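Local coordinates for synaptonemal complex protein 2 (Mus musculus, PDB 5IWZ) that is a major component of the axial and lateral elements of synaptonemal complexes in meiotic prophase, required for chromosome synapsis and SYCP3 insertion, at residues V41-K47 with N82-L86; V223-C227 with I255-F260; M103-F107 with L132-L136; L91-I95 with V138-S143. All coordinates share one frame. Residue numbers count along the deposited sequence, not the author numbering.

Interaction 1: V41-K47 with N82-L86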
# COMPACT_ATOMS: atom_id res chain seq x y z
N VAL A 41 16.58 -1.13 -28.21
CA VAL A 41 16.03 0.08 -28.84
C VAL A 41 16.45 1.33 -28.08
O VAL A 41 16.48 1.37 -26.84
CB VAL A 41 14.50 -0.01 -28.93
CG1 VAL A 41 13.95 1.17 -29.76
CG2 VAL A 41 14.08 -1.33 -29.54
N LYS A 42 16.77 2.38 -28.84
CA LYS A 42 17.12 3.69 -28.32
C LYS A 42 16.02 4.67 -28.69
O LYS A 42 15.73 4.87 -29.87
CB LYS A 42 18.46 4.16 -28.87
CG LYS A 42 19.59 3.20 -28.54
CD LYS A 42 20.94 3.78 -28.88
CE LYS A 42 21.97 3.25 -27.91
NZ LYS A 42 21.39 2.17 -27.06
N ILE A 43 15.41 5.28 -27.68
CA ILE A 43 14.37 6.29 -27.87
C ILE A 43 15.01 7.66 -27.68
O ILE A 43 15.48 7.98 -26.59
CB ILE A 43 13.20 6.09 -26.89
CG1 ILE A 43 12.69 4.65 -26.95
CG2 ILE A 43 12.10 7.08 -27.22
CD1 ILE A 43 11.69 4.30 -25.84
N LYS A 44 15.01 8.45 -28.75
CA LYS A 44 15.57 9.79 -28.68
C LYS A 44 14.52 10.75 -28.16
O LYS A 44 13.41 10.82 -28.69
CB LYS A 44 16.07 10.23 -30.05
CG LYS A 44 16.34 11.72 -30.14
CD LYS A 44 15.79 12.32 -31.42
CE LYS A 44 15.80 13.85 -31.35
NZ LYS A 44 14.81 14.36 -30.35
N CYS A 45 14.86 11.49 -27.11
CA CYS A 45 13.99 12.51 -26.55
C CYS A 45 14.74 13.82 -26.41
O CYS A 45 15.96 13.86 -26.27
CB CYS A 45 13.45 12.09 -25.18
SG CYS A 45 12.35 10.69 -25.30
N SER A 46 13.97 14.90 -26.41
CA SER A 46 14.55 16.23 -26.38
C SER A 46 14.76 16.72 -24.96
O SER A 46 14.33 16.12 -23.98
CB SER A 46 13.67 17.21 -27.13
OG SER A 46 12.56 17.56 -26.32
N LYS A 47 15.44 17.87 -24.87
CA LYS A 47 15.67 18.56 -23.61
C LYS A 47 14.36 19.03 -22.99
O LYS A 47 14.28 19.21 -21.76
CB LYS A 47 16.60 19.75 -23.87
CG LYS A 47 17.29 20.33 -22.66
CD LYS A 47 18.48 19.48 -22.25
CE LYS A 47 19.39 20.24 -21.27
NZ LYS A 47 20.12 19.29 -20.37
N ASN A 82 15.50 3.16 -21.77
CA ASN A 82 15.80 3.20 -23.20
C ASN A 82 15.74 4.61 -23.76
O ASN A 82 15.88 4.78 -24.97
CB ASN A 82 14.85 2.29 -23.98
CG ASN A 82 15.09 0.83 -23.70
OD1 ASN A 82 14.54 0.26 -22.75
ND2 ASN A 82 15.91 0.20 -24.54
N ILE A 83 15.52 5.60 -22.93
CA ILE A 83 15.42 6.99 -23.34
C ILE A 83 16.80 7.62 -23.26
O ILE A 83 17.57 7.36 -22.33
CB ILE A 83 14.41 7.73 -22.44
CG1 ILE A 83 12.99 7.27 -22.77
CG2 ILE A 83 14.54 9.24 -22.58
CD1 ILE A 83 11.93 7.84 -21.86
N PHE A 84 17.13 8.44 -24.27
CA PHE A 84 18.36 9.20 -24.31
C PHE A 84 18.02 10.62 -24.69
O PHE A 84 17.12 10.85 -25.51
CB PHE A 84 19.37 8.57 -25.29
CG PHE A 84 19.81 7.18 -24.90
CD1 PHE A 84 20.95 6.99 -24.13
CD2 PHE A 84 19.06 6.07 -25.26
CE1 PHE A 84 21.34 5.70 -23.74
CE2 PHE A 84 19.45 4.78 -24.88
CZ PHE A 84 20.59 4.60 -24.12
N ILE A 85 18.68 11.58 -24.06
CA ILE A 85 18.49 12.99 -24.33
C ILE A 85 19.85 13.57 -24.67
O ILE A 85 20.76 13.56 -23.83
CB ILE A 85 17.86 13.73 -23.14
CG1 ILE A 85 16.53 13.07 -22.74
CG2 ILE A 85 17.64 15.20 -23.47
CD1 ILE A 85 15.90 13.65 -21.49
N LEU A 86 20.00 14.06 -25.91
CA LEU A 86 21.27 14.58 -26.42
C LEU A 86 22.42 13.62 -26.12
O LEU A 86 23.49 14.01 -25.66
CB LEU A 86 21.55 15.98 -25.87
CG LEU A 86 20.47 16.99 -26.26
CD1 LEU A 86 20.80 18.38 -25.73
CD2 LEU A 86 20.24 17.01 -27.77
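Val41 opens the contact through its backbone: its O accepts a hydrogen bond from Asn82 ND2 at 2.6 Å, so the amide of Asn82 extends the pairing by one step before the strands begin. At Lys42 the chain runs past Asn82, and the side chain reaches along the flank until NZ lies 3.9 Å from Phe84 CZ. Ile43 then makes the two-sided link of a parallel bridge, its N bonding to Asn82 O (2.8 Å) and its O receiving Phe84 N (2.9 Å). The same Ile43 O also takes a CA-H...O contact from Ile83 CA at 3.4 Å. Lys44 pairs with Phe84, and both project to one face of the sheet, whereas Ile43, Cys45, Ile83 and Ile85 occupy the other. Cys45 N donates to Phe84 O (2.8 Å), while Cys45 SG rests 3.8 Å from Ile83 CG2 and its CB 4.0 Å from Ile85 CG1. Beyond it, Ser46 and Lys47 turn toward helix 49-63, and Ser46 O stays 3.5 Å from Ile85 CG2. The two short parallel strands, joined through helices 49-63 and 66-79, form part of a small mixed sheet in the armadillo-like region. Strand 83-85 is its middle member, flanked by 43-45 and 88-89; Leu13 of helix 13-23 packs on Ile43 and Ile83, while Thr93 and Met94 of helix 90-97 pack on Ile85.

Interaction 2: V223-C227 with I255-F260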
# COMPACT_ATOMS: atom_id res chain seq x y z
N VAL A 223 4.56 0.62 12.59
CA VAL A 223 5.56 0.12 13.53
C VAL A 223 6.87 -0.17 12.81
O VAL A 223 7.96 0.21 13.26
CB VAL A 223 5.05 -1.14 14.27
CG1 VAL A 223 6.19 -1.76 15.08
CG2 VAL A 223 3.86 -0.82 15.19
N GLU A 224 6.76 -0.84 11.66
CA GLU A 224 7.96 -1.18 10.89
C GLU A 224 8.69 0.07 10.43
O GLU A 224 9.92 0.15 10.53
CB GLU A 224 7.60 -2.04 9.67
CG GLU A 224 8.78 -2.24 8.72
CD GLU A 224 8.43 -3.03 7.46
OE1 GLU A 224 7.26 -3.48 7.35
OE2 GLU A 224 9.31 -3.21 6.59
N ALA A 225 7.95 1.07 9.94
CA ALA A 225 8.59 2.31 9.53
C ALA A 225 9.28 2.98 10.72
O ALA A 225 10.43 3.42 10.62
CB ALA A 225 7.57 3.26 8.89
N LEU A 226 8.59 3.06 11.86
CA LEU A 226 9.18 3.71 13.03
C LEU A 226 10.44 2.99 13.48
O LEU A 226 11.41 3.63 13.90
CB LEU A 226 8.16 3.79 14.18
CG LEU A 226 6.96 4.72 13.97
CD1 LEU A 226 5.92 4.57 15.07
CD2 LEU A 226 7.36 6.20 13.79
N CYS A 227 10.46 1.65 13.38
CA CYS A 227 11.64 0.91 13.82
C CYS A 227 12.77 0.97 12.80
O CYS A 227 13.95 0.88 13.19
CB CYS A 227 11.26 -0.54 14.14
SG CYS A 227 10.17 -0.71 15.62
N ILE A 255 10.17 -4.26 21.57
CA ILE A 255 10.32 -4.78 20.22
C ILE A 255 11.80 -4.82 19.86
O ILE A 255 12.48 -3.78 19.85
CB ILE A 255 9.52 -3.95 19.21
CG1 ILE A 255 8.03 -3.93 19.58
CG2 ILE A 255 9.72 -4.49 17.80
CD1 ILE A 255 7.22 -3.02 18.66
N LYS A 256 12.30 -6.02 19.57
CA LYS A 256 13.69 -6.23 19.18
C LYS A 256 13.76 -6.32 17.66
O LYS A 256 12.97 -7.04 17.04
CB LYS A 256 14.25 -7.51 19.81
CG LYS A 256 13.99 -7.63 21.31
CD LYS A 256 14.49 -8.96 21.88
CE LYS A 256 13.74 -10.15 21.29
NZ LYS A 256 12.33 -10.23 21.77
N ASP A 257 14.70 -5.57 17.06
CA ASP A 257 14.84 -5.58 15.61
C ASP A 257 15.05 -7.00 15.07
O ASP A 257 14.55 -7.35 14.00
CB ASP A 257 15.99 -4.67 15.17
CG ASP A 257 15.68 -3.17 15.34
OD1 ASP A 257 14.70 -2.81 16.02
OD2 ASP A 257 16.44 -2.33 14.78
N CYS A 258 15.77 -7.84 15.82
CA CYS A 258 16.20 -9.13 15.30
C CYS A 258 15.08 -10.17 15.27
O CYS A 258 15.20 -11.16 14.55
CB CYS A 258 17.39 -9.66 16.11
SG CYS A 258 17.03 -10.00 17.83
N GLU A 259 14.01 -9.97 16.04
CA GLU A 259 12.81 -10.80 15.94
C GLU A 259 11.59 -9.94 15.60
O GLU A 259 10.51 -10.12 16.17
CB GLU A 259 12.57 -11.57 17.24
CG GLU A 259 13.77 -12.38 17.70
CD GLU A 259 13.43 -13.29 18.86
OE1 GLU A 259 13.87 -14.46 18.83
OE2 GLU A 259 12.72 -12.84 19.79
N PHE A 260 11.76 -9.02 14.65
CA PHE A 260 10.78 -7.95 14.48
C PHE A 260 9.39 -8.50 14.19
O PHE A 260 8.42 -8.12 14.85
CB PHE A 260 11.19 -6.98 13.38
CG PHE A 260 10.15 -5.93 13.11
CD1 PHE A 260 10.10 -4.78 13.88
CD2 PHE A 260 9.18 -6.14 12.14
CE1 PHE A 260 9.12 -3.85 13.67
CE2 PHE A 260 8.20 -5.21 11.92
CZ PHE A 260 8.17 -4.06 12.69
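The ring of Phe260 is the main bump here, pushed from the start of helix 260-274 against the side of helix 216-229. Its tip meets the hollow between Val223, Glu224 and Cys227, side chains one turn apart or adjacent on that helix. Phe260 CZ comes within 3.4 Å of Glu224 CA, close enough to touch the helix backbone, and lies 3.9 Å from Val223 CG1. Cys227 SG borders the ring at its edge, 3.8 Å from Phe260 CE1, making a sulfur-aromatic contact. Ile255 fills the neighbouring space, with CD1 3.9 Å from Val223 CG1 and CG2 4.4 Å from Cys227 SG, so that Val223 meets both apolar knobs. These fits set the turn before helix 260-274, and the first residue of that helix, against helix 216-229 across two intervening helices (232-242 and 246-253) of the alpha-helical stack; a short 3-10 turn at Asp257 and Cys258 brings the chain round to Glu259, the N-cap residue. Val223 also packs on Cys264, Phe267 and Leu268 farther along helix 260-274. Asp257 covers the border beside Cys227, but its carboxylate is engaged by Arg235 through a salt bridge. Away from the interface, Lys256 NZ and Glu259 OE2 form a salt bridge at 3.3 Å across the outer side of the turn.

Interaction 3: M103-F107 with L132-L136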
# COMPACT_ATOMS: atom_id res chain seq x y z
N MET A 103 7.73 15.14 -9.68
CA MET A 103 6.90 14.07 -9.12
C MET A 103 6.29 14.47 -7.78
O MET A 103 5.17 14.04 -7.48
CB MET A 103 7.71 12.79 -9.00
CG MET A 103 8.23 12.39 -10.35
SD MET A 103 8.20 10.63 -10.66
CE MET A 103 6.69 10.14 -9.84
N VAL A 104 7.00 15.27 -6.98
CA VAL A 104 6.39 15.82 -5.76
C VAL A 104 5.17 16.66 -6.12
O VAL A 104 4.09 16.53 -5.52
CB VAL A 104 7.42 16.63 -4.96
CG1 VAL A 104 6.74 17.44 -3.84
CG2 VAL A 104 8.48 15.70 -4.40
N SER A 105 5.34 17.52 -7.12
CA SER A 105 4.24 18.33 -7.62
C SER A 105 3.07 17.47 -8.12
O SER A 105 1.91 17.76 -7.81
CB SER A 105 4.75 19.24 -8.73
OG SER A 105 3.67 19.79 -9.44
N TRP A 106 3.35 16.40 -8.87
CA TRP A 106 2.25 15.57 -9.36
C TRP A 106 1.53 14.92 -8.19
O TRP A 106 0.29 14.84 -8.18
CB TRP A 106 2.76 14.51 -10.34
CG TRP A 106 3.51 15.07 -11.52
CD1 TRP A 106 3.46 16.37 -12.00
CD2 TRP A 106 4.46 14.38 -12.34
NE1 TRP A 106 4.32 16.51 -13.07
CE2 TRP A 106 4.94 15.31 -13.30
CE3 TRP A 106 4.95 13.07 -12.36
CZ2 TRP A 106 5.88 14.95 -14.26
CZ3 TRP A 106 5.90 12.72 -13.32
CH2 TRP A 106 6.34 13.66 -14.26
N PHE A 107 2.28 14.47 -7.19
CA PHE A 107 1.68 13.89 -5.99
C PHE A 107 0.86 14.93 -5.23
O PHE A 107 -0.25 14.63 -4.77
CB PHE A 107 2.78 13.32 -5.09
CG PHE A 107 2.26 12.74 -3.82
CD1 PHE A 107 1.60 11.53 -3.82
CD2 PHE A 107 2.44 13.42 -2.63
CE1 PHE A 107 1.12 10.99 -2.63
CE2 PHE A 107 1.98 12.89 -1.45
CZ PHE A 107 1.31 11.67 -1.45
N LEU A 132 2.27 5.82 -9.85
CA LEU A 132 3.17 6.92 -9.49
C LEU A 132 4.33 6.41 -8.63
O LEU A 132 5.50 6.73 -8.90
CB LEU A 132 2.38 8.00 -8.76
CG LEU A 132 3.13 9.27 -8.37
CD1 LEU A 132 3.34 10.16 -9.56
CD2 LEU A 132 2.37 10.02 -7.31
N PHE A 133 4.03 5.61 -7.60
CA PHE A 133 5.10 5.11 -6.75
C PHE A 133 6.01 4.14 -7.50
O PHE A 133 7.23 4.16 -7.28
CB PHE A 133 4.52 4.46 -5.50
CG PHE A 133 4.06 5.45 -4.47
CD1 PHE A 133 4.92 6.44 -4.01
CD2 PHE A 133 2.77 5.40 -3.96
CE1 PHE A 133 4.49 7.37 -3.07
CE2 PHE A 133 2.34 6.32 -3.01
CZ PHE A 133 3.21 7.31 -2.57
N ASP A 134 5.45 3.34 -8.42
CA ASP A 134 6.27 2.47 -9.26
C ASP A 134 7.31 3.28 -10.03
O ASP A 134 8.48 2.88 -10.13
CB ASP A 134 5.40 1.68 -10.25
CG ASP A 134 4.63 0.54 -9.59
OD1 ASP A 134 5.02 0.09 -8.49
OD2 ASP A 134 3.63 0.08 -10.18
N LEU A 135 6.89 4.40 -10.62
CA LEU A 135 7.84 5.28 -11.28
C LEU A 135 8.84 5.86 -10.27
O LEU A 135 10.03 5.96 -10.56
CB LEU A 135 7.09 6.38 -12.03
CG LEU A 135 7.90 7.45 -12.76
CD1 LEU A 135 9.03 6.85 -13.62
CD2 LEU A 135 6.95 8.34 -13.62
N LEU A 136 8.36 6.24 -9.08
CA LEU A 136 9.27 6.70 -8.04
C LEU A 136 10.35 5.66 -7.74
O LEU A 136 11.52 6.00 -7.53
CB LEU A 136 8.49 7.02 -6.76
CG LEU A 136 8.45 8.40 -6.11
CD1 LEU A 136 8.39 8.22 -4.60
CD2 LEU A 136 9.61 9.32 -6.51
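This is a buried, wholly apolar helix-to-helix contact deep in the armadillo-like region, between helix 99-108 and the long helix 123-141. The two short segments run nearly antiparallel, at 165° between their N-to-C directions, and their axes approach to 11.4 Å. That wide spacing is bridged by large side chains, with no hydrogen bond across. Leu132 is central: its CD1 lies 3.4 Å from Met103 CE and 4.3 Å from Trp106 CE3, while its CD2 meets Phe107 CD1 at 3.9 Å. Leu132 thus enters the gap lined by Met103, Trp106 and Phe107, approaching both aromatic rings at their edges. Met103 reaches across from the facing helix and bends at its end, so that SD sits 3.8 Å from Leu135 CG and CE 4.5 Å from Leu136 CG. At the other end of the contact, Phe107 CE1 reaches Phe133 CZ at 4.2 Å. Further helices close the surroundings: Leu73 of helix 66-79 packs on Leu132 and Leu135, Phe154 of helix 144-163 on Leu136, and Ala175 of helix 169-185 on Phe133. The polar edge of Trp106 is satisfied elsewhere, its NE1 bonding to Asp54. A near-antiparallel helix pair packed between helices earlier and later in the chain fits the stacked-helix build of an armadillo-repeat-like domain.

Interaction 4: L91-I95 with V138-S143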
# COMPACT_ATOMS: atom_id res chain seq x y z
N LEU A 91 16.96 9.03 -18.15
CA LEU A 91 16.43 9.15 -16.79
C LEU A 91 17.32 10.06 -15.95
O LEU A 91 16.82 10.92 -15.21
CB LEU A 91 16.26 7.77 -16.16
CG LEU A 91 15.43 7.71 -14.88
CD1 LEU A 91 14.06 8.35 -15.10
CD2 LEU A 91 15.26 6.29 -14.38
N GLN A 92 18.64 9.92 -16.10
CA GLN A 92 19.55 10.73 -15.29
C GLN A 92 19.51 12.19 -15.70
O GLN A 92 19.64 13.08 -14.85
CB GLN A 92 20.97 10.18 -15.40
CG GLN A 92 21.37 9.34 -14.20
CD GLN A 92 21.36 10.13 -12.90
OE1 GLN A 92 20.84 9.67 -11.88
NE2 GLN A 92 21.94 11.33 -12.93
N THR A 93 19.33 12.46 -16.99
CA THR A 93 19.15 13.84 -17.44
C THR A 93 17.87 14.45 -16.86
O THR A 93 17.85 15.62 -16.47
CB THR A 93 19.12 13.91 -18.96
OG1 THR A 93 20.29 13.26 -19.47
CG2 THR A 93 19.11 15.35 -19.42
N MET A 94 16.79 13.68 -16.83
CA MET A 94 15.56 14.23 -16.26
C MET A 94 15.70 14.44 -14.76
O MET A 94 15.16 15.42 -14.22
CB MET A 94 14.37 13.32 -16.60
CG MET A 94 13.97 13.43 -18.06
SD MET A 94 12.38 12.66 -18.47
CE MET A 94 12.78 10.94 -18.26
N ILE A 95 16.41 13.54 -14.07
CA ILE A 95 16.70 13.76 -12.66
C ILE A 95 17.47 15.05 -12.48
O ILE A 95 17.15 15.86 -11.61
CB ILE A 95 17.48 12.56 -12.07
CG1 ILE A 95 16.58 11.34 -11.96
CG2 ILE A 95 18.04 12.91 -10.71
CD1 ILE A 95 17.37 10.10 -11.69
N VAL A 138 11.61 3.35 -9.74
CA VAL A 138 12.56 3.31 -10.86
C VAL A 138 13.60 4.42 -10.72
O VAL A 138 14.79 4.22 -10.99
CB VAL A 138 11.80 3.41 -12.20
CG1 VAL A 138 12.74 3.78 -13.34
CG2 VAL A 138 11.05 2.10 -12.51
N ILE A 139 13.16 5.62 -10.31
CA ILE A 139 14.10 6.72 -10.09
C ILE A 139 14.99 6.44 -8.88
O ILE A 139 16.18 6.75 -8.88
CB ILE A 139 13.33 8.04 -9.92
CG1 ILE A 139 12.49 8.33 -11.16
CG2 ILE A 139 14.30 9.17 -9.60
CD1 ILE A 139 11.34 9.28 -10.88
N TYR A 140 14.40 5.87 -7.83
CA TYR A 140 15.17 5.57 -6.63
C TYR A 140 16.31 4.61 -6.96
O TYR A 140 17.45 4.82 -6.53
CB TYR A 140 14.23 4.99 -5.58
CG TYR A 140 14.82 4.53 -4.26
CD1 TYR A 140 15.42 3.28 -4.14
CD2 TYR A 140 14.70 5.31 -3.12
CE1 TYR A 140 15.93 2.84 -2.93
CE2 TYR A 140 15.20 4.88 -1.91
CZ TYR A 140 15.81 3.65 -1.82
OH TYR A 140 16.31 3.21 -0.62
N ASP A 141 16.04 3.59 -7.79
CA ASP A 141 17.00 2.53 -8.06
C ASP A 141 18.04 2.88 -9.11
O ASP A 141 18.97 2.10 -9.32
CB ASP A 141 16.28 1.25 -8.49
CG ASP A 141 15.41 0.67 -7.40
OD1 ASP A 141 14.30 0.19 -7.72
OD2 ASP A 141 15.84 0.68 -6.23
N ILE A 142 17.92 4.03 -9.79
CA ILE A 142 18.79 4.28 -10.94
C ILE A 142 20.09 4.99 -10.59
O ILE A 142 21.01 5.01 -11.43
CB ILE A 142 18.04 5.11 -12.00
CG1 ILE A 142 18.70 4.90 -13.36
CG2 ILE A 142 18.03 6.58 -11.62
CD1 ILE A 142 18.98 3.44 -13.67
N SER A 143 20.22 5.56 -9.39
CA SER A 143 21.45 6.25 -9.01
C SER A 143 21.37 6.64 -7.54
O SER A 143 20.33 6.48 -6.90
CB SER A 143 21.68 7.50 -9.86
OG SER A 143 20.73 8.49 -9.52
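Val138 lies in the last turns of helix 123-141, which here packs against the short helix 90-97 within the armadillo-like helical stack. Its CG1 touches Leu91 CD2 at 3.7 Å. Ile139 comes next and serves two residues of the facing helix, with CG1 4.2 Å from Leu91 CD1 and CG2 3.8 Å from Ile95 CD1; it also packs on Leu99, Val100 and Met103 of helix 99-108, tying the contact into the interior. Tyr140 turns the other way, onto Lys147 and Leu151 of helix 144-163. After Asp141, Ile142 again points at helix 90-97, its CG1 3.8 Å from Leu91 CD2 and its CG2 3.6 Å from Ile95 CD1. Leu91 and Ile95, one turn apart, thus present a continuous apolar stripe to Ile139 and Ile142. Ser143 ends the segment at the N-cap position of helix 144-163, where OG caps the backbone N of Gly146. The same hydroxyl spans the gap between the segments: although the CA-to-CB bond of Gln92 points sideways, its side chain swings round so that the carbonyl end faces the serine, and Ser143 OG donates a short hydrogen bond of 2.6 Å to Gln92 OE1.

In the fold
Interactions 1, 3 and 4 form a connected series in the armadillo-repeat-like region of this N-terminal part of the protein, whereas interaction 2 lies farther along the chain. Interaction 4 is the intermediary. Its helix 90-97 packs against the small sheet of interaction 1, with Ile85 CD1 3.9 Å from Met94 CG. Its other helix, 123-141, is shared with interaction 3, and there Met103 SD lies 3.4 Å from Ile139 CD1; the two centres are about 12 Å apart. Interactions 1 and 3 do not touch, their nearest atoms being about 9 Å apart. Interaction 2 comes no nearer than about 12 Å, between nearest atoms, to interaction 4, and its centre is about 43 Å from that of interaction 1.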